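Local coordinates for sugar ABC transporter, periplasmic sugar-binding protein (Caulobacter crescentus, PDB 4IRX) that binds myo-inositol in the periplasm, probably to deliver it to an ABC transporter for uptake into the cell, at residues Q261-D264 with K265-G269. Residues are numbered along the deposited sequence; the frame is centred on the assembly and turned at random.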
loop_
_atom_site.group_PDB
_atom_site.type_symbol
_atom_site.label_atom_id
_atom_site.label_comp_id
_atom_site.label_asym_id
_atom_site.label_seq_id
_atom_site.Cartn_x
_atom_site.Cartn_y
_atom_site.Cartn_z
ATOM N N GLN A 261 18.531 -0.638 -7.278
ATOM C CA GLN A 261 19.435 -1.133 -6.251
ATOM C C GLN A 261 19.800 -2.595 -6.480
ATOM O O GLN A 261 20.961 -2.960 -6.341
ATOM C CB GLN A 261 18.803 -0.975 -4.871
ATOM C CG GLN A 261 18.648 0.472 -4.385
ATOM C CD GLN A 261 18.492 0.520 -2.878
ATOM O OE1 GLN A 261 19.147 -0.248 -2.167
ATOM N NE2 GLN A 261 17.607 1.372 -2.383
ATOM N N ALA A 262 18.824 -3.425 -6.833
ATOM C CA ALA A 262 19.113 -4.839 -7.093
ATOM C C ALA A 262 20.149 -5.021 -8.205
ATOM O O ALA A 262 21.049 -5.850 -8.086
ATOM C CB ALA A 262 17.822 -5.572 -7.438
ATOM N N VAL A 263 20.032 -4.229 -9.268
ATOM C CA VAL A 263 20.932 -4.361 -10.397
ATOM C C VAL A 263 22.347 -3.906 -10.019
ATOM O O VAL A 263 23.341 -4.541 -10.397
ATOM C CB VAL A 263 20.375 -3.614 -11.628
ATOM C CG1 VAL A 263 21.441 -3.488 -12.703
ATOM C CG2 VAL A 263 19.142 -4.355 -12.143
ATOM N N ASP A 264 22.447 -2.853 -9.215
ATOM C CA ASP A 264 23.747 -2.405 -8.741
ATOM C C ASP A 264 24.354 -3.421 -7.770
ATOM O O ASP A 264 25.573 -3.642 -7.773
ATOM C CB ASP A 264 23.648 -0.999 -8.141
ATOM C CG ASP A 264 23.713 0.092 -9.210
ATOM O OD1 ASP A 264 24.485 -0.072 -10.184
ATOM O OD2 ASP A 264 22.999 1.112 -9.082
ATOM N N LYS A 265 23.517 -4.083 -6.975
ATOM C CA LYS A 265 24.029 -5.164 -6.132
ATOM C C LYS A 265 24.626 -6.279 -7.009
ATOM O O LYS A 265 25.742 -6.786 -6.742
ATOM C CB LYS A 265 22.909 -5.742 -5.270
ATOM C CG LYS A 265 23.309 -6.966 -4.449
ATOM C CD LYS A 265 24.065 -6.536 -3.199
ATOM C CE LYS A 265 24.219 -7.673 -2.222
ATOM N NZ LYS A 265 25.123 -8.713 -2.759
ATOM N N ILE A 266 23.914 -6.660 -8.068
ATOM C CA ILE A 266 24.421 -7.703 -8.973
ATOM C C ILE A 266 25.699 -7.305 -9.724
ATOM O O ILE A 266 26.646 -8.100 -9.809
ATOM C CB ILE A 266 23.336 -8.108 -9.982
ATOM C CG1 ILE A 266 22.168 -8.801 -9.256
ATOM C CG2 ILE A 266 23.918 -8.952 -11.079
ATOM C CD1 ILE A 266 20.868 -8.929 -10.090
ATOM N N LYS A 267 25.751 -6.076 -10.229
ATOM C CA LYS A 267 26.891 -5.632 -11.038
ATOM C C LYS A 267 28.151 -5.397 -10.210
ATOM O O LYS A 267 29.250 -5.756 -10.648
ATOM C CB LYS A 267 26.529 -4.358 -11.826
ATOM C CG LYS A 267 25.606 -4.571 -13.003
ATOM C CD LYS A 267 25.241 -3.208 -13.557
ATOM C CE LYS A 267 24.315 -3.281 -14.714
ATOM N NZ LYS A 267 23.961 -1.890 -15.108
ATOM N N SER A 268 28.016 -4.830 -9.013
ATOM C CA SER A 268 29.188 -4.347 -8.269
ATOM C C SER A 268 29.219 -4.676 -6.787
ATOM O O SER A 268 30.170 -4.315 -6.094
ATOM C CB SER A 268 29.293 -2.827 -8.407
ATOM O OG SER A 268 28.327 -2.190 -7.586
ATOM N N GLY A 269 28.188 -5.349 -6.284
ATOM C CA GLY A 269 28.100 -5.644 -4.870
ATOM C C GLY A 269 27.679 -4.471 -4.012
ATOM O O GLY A 269 27.804 -4.525 -2.794
HETATM O O HOH W 1 23.677 -0.124 -12.854
#
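Val263 and Lys267, one turn apart near the C-terminal end of the helix that begins at residue 251, run out alongside each other in the same direction, a worked example of i to i+4 pairing on an alpha helix. Beyond CG the lysine chain is fully extended, and its aliphatic part runs along the valine: CE comes within 3.5 Å of Val263 CG1. That methyl is available because it stands anti to the backbone N (chi1 167°). In the backbone, Lys267 N bonds to Val263 O at 2.9 Å, repeating the links from Lys265 N to Gln261 O and from Ile266 N to Ala262 O.

The charged end of Lys267 meets Asp264 through a water rather than directly. With NZ and OD1 5.3 Å apart, one water donates to Asp264 OD1 at 2.8 Å and accepts from Lys267 NZ at 2.9 Å, joining an i to i+3 pair of opposite charges on the exposed side of the helix.

On another side, Ala262 and Ile266 pack against Val11 and Val67, seating the helix on the mixed sheet of one lobe of this two-lobed periplasmic binding protein fold, with none of its residues here in the inositol pocket. Ile266 CG1 lies 3.4 Å from Ala262 O. Gly269 is the first residue to leave helical backbone angles, with phi at 77°, while its N still bonds to Lys265 O. Just before it, Ser268 N donates to Asp264 O at 3.0 Å.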